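Local atomic coordinates of transcriptional regulator URE2 (Saccharomyces cerevisiae, PDB entry 1G6Y), a protein that represses nitrogen catabolism genes by holding two GATA transcriptional activators in the cytoplasm, and has glutathione peroxidase activity. Residues E180-N185 / Q198-D203. Numbering follows the deposited sequence.
Sequences ELDTEN and QSRFFD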
loop_
_atom_site.group_PDB
_atom_site.type_symbol
_atom_site.label_atom_id
_atom_site.label_comp_id
_atom_site.label_asym_id
_atom_site.label_seq_id
_atom_site.Cartn_x
_atom_site.Cartn_y
_atom_site.Cartn_z
ATOM N N GLU B 180 4.166 0.408 -32.967
ATOM C CA GLU B 180 4.605 -0.970 -33.169
ATOM C C GLU B 180 3.706 -1.625 -34.200
ATOM O O GLU B 180 4.165 -2.037 -35.259
ATOM C CB GLU B 180 4.544 -1.751 -31.859
ATOM C CG GLU B 180 5.538 -2.890 -31.801
ATOM C CD GLU B 180 5.539 -3.595 -30.464
ATOM O OE1 GLU B 180 4.585 -4.368 -30.207
ATOM O OE2 GLU B 180 6.489 -3.366 -29.674
ATOM N N LEU B 181 2.423 -1.736 -33.883
ATOM C CA LEU B 181 1.469 -2.298 -34.825
ATOM C C LEU B 181 1.260 -1.129 -35.788
ATOM O O LEU B 181 1.972 -0.130 -35.699
ATOM C CB LEU B 181 0.159 -2.639 -34.112
ATOM C CG LEU B 181 0.225 -3.419 -32.793
ATOM C CD1 LEU B 181 -1.184 -3.647 -32.269
ATOM C CD2 LEU B 181 0.926 -4.751 -33.002
ATOM N N ASP B 182 0.303 -1.231 -36.702
ATOM C CA ASP B 182 0.050 -0.125 -37.628
ATOM C C ASP B 182 1.350 0.452 -38.202
ATOM O O ASP B 182 1.527 1.672 -38.270
ATOM C CB ASP B 182 -0.729 0.984 -36.912
ATOM C CG ASP B 182 -1.366 1.961 -37.872
ATOM O OD1 ASP B 182 -2.005 1.507 -38.840
ATOM O OD2 ASP B 182 -1.244 3.179 -37.660
ATOM N N THR B 183 2.253 -0.436 -38.607
ATOM C CA THR B 183 3.539 -0.043 -39.183
ATOM C C THR B 183 3.386 0.672 -40.528
ATOM O O THR B 183 4.302 1.358 -40.989
ATOM C CB THR B 183 4.460 -1.281 -39.369
ATOM O OG1 THR B 183 5.509 -0.965 -40.295
ATOM C CG2 THR B 183 3.660 -2.484 -39.873
ATOM N N GLU B 184 2.220 0.514 -41.144
ATOM C CA GLU B 184 1.931 1.140 -42.429
ATOM C C GLU B 184 1.673 2.643 -42.286
ATOM O O GLU B 184 1.199 3.281 -43.228
ATOM C CB GLU B 184 0.700 0.486 -43.081
ATOM C CG GLU B 184 0.659 -1.048 -43.035
ATOM C CD GLU B 184 0.099 -1.592 -41.724
ATOM O OE1 GLU B 184 0.024 -2.833 -41.576
ATOM O OE2 GLU B 184 -0.270 -0.782 -40.844
ATOM N N ASN B 185 1.973 3.205 -41.114
ATOM C CA ASN B 185 1.761 4.636 -40.865
ATOM C C ASN B 185 2.740 5.242 -39.854
ATOM O O ASN B 185 2.633 6.427 -39.512
ATOM C CB ASN B 185 0.331 4.887 -40.373
ATOM C CG ASN B 185 -0.709 4.653 -41.447
ATOM O OD1 ASN B 185 -0.672 5.281 -42.501
ATOM N ND2 ASN B 185 -1.644 3.747 -41.182
ATOM N N GLN B 198 -5.542 8.926 -35.357
ATOM C CA GLN B 198 -6.436 8.292 -36.301
ATOM C C GLN B 198 -5.936 6.919 -36.712
ATOM O O GLN B 198 -6.300 6.408 -37.767
ATOM C CB GLN B 198 -6.652 9.187 -37.527
ATOM C CG GLN B 198 -5.520 9.255 -38.524
ATOM C CD GLN B 198 -5.702 10.400 -39.500
ATOM O OE1 GLN B 198 -5.423 10.263 -40.689
ATOM N NE2 GLN B 198 -6.164 11.543 -38.997
ATOM N N SER B 199 -5.094 6.329 -35.869
ATOM C CA SER B 199 -4.578 4.992 -36.126
ATOM C C SER B 199 -5.700 3.986 -35.867
ATOM O O SER B 199 -6.582 4.231 -35.055
ATOM C CB SER B 199 -3.407 4.678 -35.194
ATOM O OG SER B 199 -3.036 3.306 -35.295
ATOM N N ARG B 200 -5.657 2.855 -36.557
ATOM C CA ARG B 200 -6.665 1.820 -36.379
ATOM C C ARG B 200 -6.635 1.275 -34.939
ATOM O O ARG B 200 -7.652 0.808 -34.414
ATOM C CB ARG B 200 -6.395 0.673 -37.348
ATOM C CG ARG B 200 -5.933 1.112 -38.728
ATOM C CD ARG B 200 -4.618 0.427 -39.127
ATOM N NE ARG B 200 -4.678 -1.032 -39.013
ATOM C CZ ARG B 200 -3.689 -1.855 -39.358
ATOM N NH1 ARG B 200 -2.555 -1.363 -39.844
ATOM N NH2 ARG B 200 -3.832 -3.169 -39.212
ATOM N N PHE B 201 -5.461 1.337 -34.311
ATOM C CA PHE B 201 -5.279 0.826 -32.956
ATOM C C PHE B 201 -5.258 1.936 -31.913
ATOM O O PHE B 201 -4.520 1.859 -30.920
ATOM C CB PHE B 201 -3.961 0.049 -32.849
ATOM C CG PHE B 201 -3.696 -0.877 -33.997
ATOM C CD1 PHE B 201 -3.286 -0.381 -35.229
ATOM C CD2 PHE B 201 -3.845 -2.248 -33.844
ATOM C CE1 PHE B 201 -3.026 -1.235 -36.293
ATOM C CE2 PHE B 201 -3.586 -3.118 -34.906
ATOM C CZ PHE B 201 -3.175 -2.609 -36.131
ATOM N N PHE B 202 -6.068 2.967 -32.116
ATOM C CA PHE B 202 -6.058 4.059 -31.164
ATOM C C PHE B 202 -6.954 3.819 -29.963
ATOM O O PHE B 202 -6.725 4.369 -28.882
ATOM C CB PHE B 202 -6.446 5.369 -31.840
ATOM C CG PHE B 202 -5.939 6.566 -31.119
ATOM C CD1 PHE B 202 -4.573 6.831 -31.081
ATOM C CD2 PHE B 202 -6.807 7.391 -30.414
ATOM C CE1 PHE B 202 -4.072 7.897 -30.350
ATOM C CE2 PHE B 202 -6.318 8.472 -29.675
ATOM C CZ PHE B 202 -4.944 8.721 -29.643
ATOM N N ASP B 203 -7.985 3.006 -30.152
ATOM C CA ASP B 203 -8.907 2.703 -29.072
ATOM C C ASP B 203 -8.575 1.340 -28.490
ATOM O O ASP B 203 -9.275 0.856 -27.610
ATOM C CB ASP B 203 -10.345 2.724 -29.584
ATOM C CG ASP B 203 -10.538 1.850 -30.804
ATOM O OD1 ASP B 203 -9.741 1.993 -31.757
ATOM O OD2 ASP B 203 -11.485 1.029 -30.818
#
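Asp182 and Arg200 meet through a salt bridge, with Arg200 NH1 donating to Asp182 OD1 at 3.1 Å and an N-H...O angle of 143°, although the exact place of this carboxylate is less sure in the model. The same nitrogen has a second anionic partner, Glu184 OE2, 2.6 Å from Arg200 NH1 and lying at the edge of the guanidinium in its plane. One long, flexible arginine, bent twice along its chain, thus bridges two acids of the other loop, whose negative charge it probably offsets in part.

Asp182 is buried, and a short carboxylate with two acceptor oxygens suits a place where several donors converge. OD1 also takes Asn185 ND2 at 3.3 Å, within its own loop, while OD2 is hydrogen-bonded to the hydroxyl of Tyr189 and receives a weak hydrogen bond from Ser199 OG. With CG anti to the backbone N (chi1 -164°), the carboxylate reaches Ser199 and Arg200. Serine fits here because its hydroxyl can donate and accept at once: Ser199 OG accepts from Phe201 N at 3.3 Å, closing an ST turn at the start of the type I turn from Ser199 to Phe202.

Beside this polar cluster, Phe201 supplies a flat apolar surface. Leu181 CB sits 3.8 Å from the centroid of the Phe201 ring, only 10° off its normal, in a CH-pi contact, and Leu181 CD1 packs by the ring carbon CD2. Phe201 CE1 lies over one face of the Arg200 guanidinium, so the ring presents its edge to the arginine.

In the GST-like C-terminal domain, far from the glutathione site, the contact ties the loop leaving long helix 149-180 to the loop leading toward helix 215-224, closing the excursion that contains short helix 186-191.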